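Local coordinates for ABC transporter, periplasmic solute-binding protein (Rhizobium meliloti, PDB 4WED), which probably captures a solute, perhaps a peptide or a nickel complex, in the periplasm and delivers it to a membrane ABC transporter, at residues G244-A249 with V511-M516; N265-P270 with F507-T512. One frame throughout, in Å; residues are numbered along the deposited sequence.

Contact 1: G244-A249 with V511-M516; sequences GGFWIA and VTEYDM. With NA (sodium ion), chain B.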
loop_
_atom_site.group_PDB
_atom_site.type_symbol
_atom_site.label_atom_id
_atom_site.label_comp_id
_atom_site.label_asym_id
_atom_site.label_seq_id
_atom_site.Cartn_x
_atom_site.Cartn_y
_atom_site.Cartn_z
ATOM N N GLY A 244 -5.124 15.548 1.697
ATOM C CA GLY A 244 -5.231 14.147 1.261
ATOM C C GLY A 244 -4.253 13.223 1.950
ATOM O O GLY A 244 -3.354 13.668 2.692
ATOM N N GLY A 245 -4.411 11.927 1.688
ATOM C CA GLY A 245 -3.434 10.913 2.114
ATOM C C GLY A 245 -3.977 10.154 3.294
ATOM O O GLY A 245 -4.286 10.766 4.298
ATOM N N PHE A 246 -4.117 8.832 3.164
ATOM C CA PHE A 246 -4.581 7.961 4.262
ATOM C C PHE A 246 -3.868 8.196 5.580
ATOM O O PHE A 246 -4.494 8.174 6.628
ATOM C CB PHE A 246 -4.452 6.481 3.923
ATOM C CG PHE A 246 -5.565 5.961 3.064
ATOM C CD1 PHE A 246 -6.851 5.807 3.587
ATOM C CD2 PHE A 246 -5.334 5.616 1.725
ATOM C CE1 PHE A 246 -7.885 5.321 2.785
ATOM C CE2 PHE A 246 -6.359 5.135 0.924
ATOM C CZ PHE A 246 -7.633 4.981 1.455
ATOM N N TRP A 247 -2.565 8.414 5.518
ATOM C CA TRP A 247 -1.767 8.572 6.736
ATOM C C TRP A 247 -1.172 9.954 6.826
ATOM O O TRP A 247 -0.057 10.141 7.341
ATOM C CB TRP A 247 -0.655 7.509 6.784
ATOM C CG TRP A 247 -1.234 6.171 6.674
ATOM C CD1 TRP A 247 -1.016 5.264 5.692
ATOM C CD2 TRP A 247 -2.223 5.618 7.530
ATOM N NE1 TRP A 247 -1.774 4.152 5.905
ATOM C CE2 TRP A 247 -2.525 4.341 7.035
ATOM C CE3 TRP A 247 -2.852 6.059 8.701
ATOM C CZ2 TRP A 247 -3.445 3.500 7.659
ATOM C CZ3 TRP A 247 -3.759 5.226 9.323
ATOM C CH2 TRP A 247 -4.057 3.965 8.797
ATOM N N ILE A 248 -1.909 10.922 6.313
ATOM C CA ILE A 248 -1.470 12.306 6.375
ATOM C C ILE A 248 -2.686 13.163 6.758
ATOM O O ILE A 248 -2.779 13.646 7.886
ATOM C CB ILE A 248 -0.820 12.717 5.030
ATOM C CG1 ILE A 248 0.447 11.872 4.755
ATOM C CG2 ILE A 248 -0.506 14.196 4.996
ATOM C CD1 ILE A 248 0.895 11.929 3.307
ATOM N N ALA A 249 -3.629 13.310 5.844
ATOM C CA ALA A 249 -4.831 14.120 6.093
ATOM C C ALA A 249 -5.965 13.599 5.217
ATOM O O ALA A 249 -6.279 14.201 4.202
ATOM C CB ALA A 249 -4.558 15.590 5.801
ATOM N N VAL A 511 3.474 7.910 -4.610
ATOM C CA VAL A 511 3.524 6.527 -5.016
ATOM C C VAL A 511 3.041 5.655 -3.870
ATOM O O VAL A 511 2.448 4.594 -4.093
ATOM C CB VAL A 511 4.946 6.113 -5.442
ATOM C CG1 VAL A 511 4.944 4.672 -5.832
ATOM C CG2 VAL A 511 5.407 6.919 -6.649
ATOM N N THR A 512 3.298 6.075 -2.639
ATOM C CA THR A 512 2.794 5.323 -1.507
ATOM C C THR A 512 2.202 6.302 -0.549
ATOM O O THR A 512 2.375 7.493 -0.672
ATOM C CB THR A 512 3.890 4.493 -0.773
ATOM O OG1 THR A 512 4.626 5.330 0.113
ATOM C CG2 THR A 512 4.870 3.796 -1.746
ATOM N N GLU A 513 1.493 5.761 0.414
ATOM C CA GLU A 513 0.868 6.523 1.462
ATOM C C GLU A 513 1.876 6.951 2.530
ATOM O O GLU A 513 1.487 7.521 3.550
ATOM C CB GLU A 513 -0.239 5.686 2.105
ATOM C CG GLU A 513 -1.475 5.442 1.229
ATOM C CD GLU A 513 -2.136 6.713 0.649
ATOM O OE1 GLU A 513 -2.008 7.863 1.191
ATOM O OE2 GLU A 513 -2.768 6.573 -0.414
ATOM N N TYR A 514 3.162 6.669 2.309
ATOM C CA TYR A 514 4.202 6.949 3.335
ATOM C C TYR A 514 5.135 8.080 2.869
ATOM O O TYR A 514 6.073 8.460 3.575
ATOM C CB TYR A 514 4.938 5.646 3.713
ATOM C CG TYR A 514 3.954 4.580 4.067
ATOM C CD1 TYR A 514 3.289 4.613 5.274
ATOM C CD2 TYR A 514 3.622 3.566 3.163
ATOM C CE1 TYR A 514 2.358 3.649 5.622
ATOM C CE2 TYR A 514 2.671 2.589 3.465
ATOM C CZ TYR A 514 2.043 2.634 4.709
ATOM O OH TYR A 514 1.077 1.703 5.044
ATOM N N ASP A 515 4.817 8.597 1.673
ATOM C CA ASP A 515 5.552 9.651 0.992
ATOM C C ASP A 515 4.775 10.938 1.081
ATOM O O ASP A 515 3.563 10.907 1.024
ATOM C CB ASP A 515 5.622 9.370 -0.511
ATOM C CG ASP A 515 6.629 8.313 -0.867
ATOM O OD1 ASP A 515 7.844 8.513 -0.589
ATOM O OD2 ASP A 515 6.193 7.297 -1.473
HETATM N N MSE A 516 5.505 12.053 1.087
HETATM C CA MSE A 516 4.946 13.372 0.911
HETATM C C MSE A 516 5.136 13.854 -0.512
HETATM O O MSE A 516 6.254 14.025 -0.969
HETATM C CB MSE A 516 5.724 14.275 1.842
HETATM C CG MSE A 516 5.185 15.710 1.802
HETATM SE SE MSE A 516 3.425 15.832 2.702
HETATM C CE MSE A 516 3.808 15.934 4.640
HETATM NA NA NA B . 9.235 10.446 -1.160
HETATM O O HOH W 1 -0.907 8.885 3.368
HETATM O O HOH W 2 2.258 9.157 6.071
HETATM O O HOH W 3 7.605 12.087 -1.941
HETATM O O HOH W 4 10.785 8.421 -0.866
HETATM O O HOH W 5 10.802 11.723 -0.678
#
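E513 lies in a type I beta turn, T512 to D515, whose last residue binds a sodium ion, and its side chain meets F246 in the loop after strand 242-244. The E513 side chain bends at chi2 (-54°), with CD brought toward that loop. F246 N donates to E513 OE1 at 3.0 Å and approaches from above the carboxylate plane. A water also donates to E513 OE1, at 2.6 Å. The same water donates to E513 O and accepts from W247 N. A second water bridges W247 O and E513 O. E513 OE2 sits at the edge of the F246 ring, 3.5 Å from F246 CD2, with ring and carboxylate planes nearly perpendicular at 83°. OE2 is also hydrogen-bonded to S496.

W247 lies across the E513 side chain, its CD1 3.7 Å from E513 CB. The W247 and Y514 rings run side by side, nearly parallel but slid apart, with centroids 5.4 Å apart. Both also meet W58 edge-to-face. I248 CD1 reaches D515 O at 3.7 Å.

Within the turn, T512 OG1 accepts from Y514 N at 3.0 Å, an ST turn, and donates to D515 OD2. D515 OD1 binds sodium together with D62 and three waters.

The E513 carboxylate is thus gripped by a backbone N-H, a water and the S496 hydroxyl, a setting that would help stabilise a negative charge. The hydroxyl of T512 and the sodium hold the two oxygens of D515, tying the turn to the metal.

Contact 2: N265-P270 with F507-T512; sequences NVVVDP and FTSPVT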
loop_
_atom_site.group_PDB
_atom_site.type_symbol
_atom_site.label_atom_id
_atom_site.label_comp_id
_atom_site.label_asym_id
_atom_site.label_seq_id
_atom_site.Cartn_x
_atom_site.Cartn_y
_atom_site.Cartn_z
ATOM N N ASN A 265 -9.278 21.518 -7.892
ATOM C CA ASN A 265 -8.545 20.413 -8.483
ATOM C C ASN A 265 -8.547 19.219 -7.557
ATOM O O ASN A 265 -8.041 19.283 -6.434
ATOM C CB ASN A 265 -7.107 20.823 -8.757
ATOM C CG ASN A 265 -7.001 21.786 -9.916
ATOM O OD1 ASN A 265 -7.142 21.380 -11.072
ATOM N ND2 ASN A 265 -6.755 23.064 -9.623
ATOM N N VAL A 266 -9.141 18.135 -8.032
ATOM C CA VAL A 266 -9.243 16.926 -7.252
ATOM C C VAL A 266 -8.653 15.818 -8.078
ATOM O O VAL A 266 -8.990 15.614 -9.244
ATOM C CB VAL A 266 -10.674 16.639 -6.776
ATOM C CG1 VAL A 266 -10.733 15.348 -5.994
ATOM C CG2 VAL A 266 -11.141 17.769 -5.856
ATOM N N VAL A 267 -7.726 15.138 -7.422
ATOM C CA VAL A 267 -6.793 14.308 -8.048
ATOM C C VAL A 267 -6.888 12.964 -7.389
ATOM O O VAL A 267 -6.596 12.813 -6.212
ATOM C CB VAL A 267 -5.391 14.881 -7.881
ATOM C CG1 VAL A 267 -4.330 13.896 -8.429
ATOM C CG2 VAL A 267 -5.319 16.210 -8.613
ATOM N N VAL A 268 -7.253 11.988 -8.200
ATOM C CA VAL A 268 -7.577 10.655 -7.772
ATOM C C VAL A 268 -6.553 9.734 -8.385
ATOM O O VAL A 268 -6.361 9.681 -9.602
ATOM C CB VAL A 268 -8.970 10.187 -8.263
ATOM C CG1 VAL A 268 -9.407 8.965 -7.475
ATOM C CG2 VAL A 268 -9.997 11.299 -8.123
ATOM N N ASP A 269 -5.899 9.019 -7.505
ATOM C CA ASP A 269 -4.982 7.974 -7.857
ATOM C C ASP A 269 -5.829 6.682 -7.722
ATOM O O ASP A 269 -6.481 6.463 -6.683
ATOM C CB ASP A 269 -3.827 8.118 -6.857
ATOM C CG ASP A 269 -2.809 7.027 -6.916
ATOM O OD1 ASP A 269 -2.901 6.153 -7.789
ATOM O OD2 ASP A 269 -1.908 7.041 -6.011
ATOM N N PRO A 270 -5.870 5.839 -8.781
ATOM C CA PRO A 270 -6.574 4.535 -8.697
ATOM C C PRO A 270 -6.075 3.610 -7.570
ATOM O O PRO A 270 -6.801 2.698 -7.161
ATOM C CB PRO A 270 -6.300 3.883 -10.052
ATOM C CG PRO A 270 -5.842 4.968 -10.943
ATOM C CD PRO A 270 -5.217 6.030 -10.090
ATOM N N PHE A 507 1.547 19.078 -9.396
ATOM C CA PHE A 507 1.217 18.099 -8.359
ATOM C C PHE A 507 1.332 16.680 -8.914
ATOM O O PHE A 507 0.811 16.375 -9.999
ATOM C CB PHE A 507 -0.167 18.287 -7.748
ATOM C CG PHE A 507 -0.519 17.223 -6.740
ATOM C CD1 PHE A 507 -0.004 17.270 -5.458
ATOM C CD2 PHE A 507 -1.346 16.168 -7.070
ATOM C CE1 PHE A 507 -0.335 16.286 -4.531
ATOM C CE2 PHE A 507 -1.644 15.168 -6.162
ATOM C CZ PHE A 507 -1.143 15.230 -4.890
ATOM N N THR A 508 2.029 15.842 -8.155
ATOM C CA THR A 508 2.330 14.480 -8.566
ATOM C C THR A 508 1.845 13.548 -7.463
ATOM O O THR A 508 2.312 13.643 -6.327
ATOM C CB THR A 508 3.846 14.338 -8.791
ATOM O OG1 THR A 508 4.282 15.290 -9.785
ATOM C CG2 THR A 508 4.205 12.936 -9.230
ATOM N N SER A 509 0.892 12.675 -7.779
ATOM C CA SER A 509 0.296 11.813 -6.762
ATOM C C SER A 509 1.394 10.952 -6.129
ATOM O O SER A 509 2.233 10.393 -6.825
ATOM C CB SER A 509 -0.760 10.875 -7.356
ATOM O OG SER A 509 -1.750 11.545 -8.082
ATOM N N PRO A 510 1.383 10.819 -4.804
ATOM C CA PRO A 510 2.442 10.026 -4.168
ATOM C C PRO A 510 2.334 8.570 -4.552
ATOM O O PRO A 510 1.248 8.056 -4.782
ATOM C CB PRO A 510 2.157 10.178 -2.691
ATOM C CG PRO A 510 0.684 10.421 -2.630
ATOM C CD PRO A 510 0.354 11.249 -3.845
ATOM N N VAL A 511 3.474 7.910 -4.610
ATOM C CA VAL A 511 3.524 6.527 -5.016
ATOM C C VAL A 511 3.041 5.655 -3.870
ATOM O O VAL A 511 2.448 4.594 -4.093
ATOM C CB VAL A 511 4.946 6.113 -5.442
ATOM C CG1 VAL A 511 4.944 4.672 -5.832
ATOM C CG2 VAL A 511 5.407 6.919 -6.649
ATOM N N THR A 512 3.298 6.075 -2.639
ATOM C CA THR A 512 2.794 5.323 -1.507
ATOM C C THR A 512 2.202 6.302 -0.549
ATOM O O THR A 512 2.375 7.493 -0.672
ATOM C CB THR A 512 3.890 4.493 -0.773
ATOM O OG1 THR A 512 4.626 5.330 0.113
ATOM C CG2 THR A 512 4.870 3.796 -1.746
#
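V267, D269 and S509 have the most surface buried where strand 265-269 faces the loop after strand 504-505. V267 and D269 are two residues apart on the strand, so both point toward the loop. Both also bond through the backbone to strand 488-500, V267 to W498 and D269 to S496. V267 CG1 is anti to the backbone N (chi1 174°). It makes the main apolar contacts, lying 3.7 Å from F507 CE2 at the edge of the ring and near its plane. The two side chains cross obliquely. The F507 ring also meets W498, and P517 packs on it.

V267 CG1 also lies 3.5 Å from S509 OG. S509 points toward the strand, with OG beside its own backbone N (chi1 -54°). D269 CB lies 4.2 Å from S509 CB and from S509 OG alike, while V267 touches the hydroxyl oxygen.

D269 OD2 comes to 3.5 Å from P510 O, two oxygens with no hydrogen bond between them identified. D269 OD1 accepts from G271 N two residues on, an Asx turn, which helps fix how the carboxylate is turned. The P510 ring packs on W498.

No hydrogen bond joins the two segments. The contact therefore rests on side-chain packing of V267, D269, S509 and F507. The two oxygens, D269 OD2 and P510 O, would be expected to add little attraction, and a carboxylate charge might even make their approach slightly unfavourable.

Overall arrangement
Contacts 1 and 2 use successive parts of one loop and share V511 and T512. Their centres are about 10 Å apart, and D515 O touches P510 CB at 4.0 Å. Strand 488-500 links the two, pairing with strands 242-244 and 265-269. S496 serves both: its hydroxyl bonds E513, and its backbone bonds D269. The sodium site belongs to contact 1, while the P510 side chain of contact 2 lies about 7 Å from the ion. A glycerol sits about 3 Å from the side chain of Y514. It probably comes from the crystallisation liquor, but may mark a pocket beside contact 1.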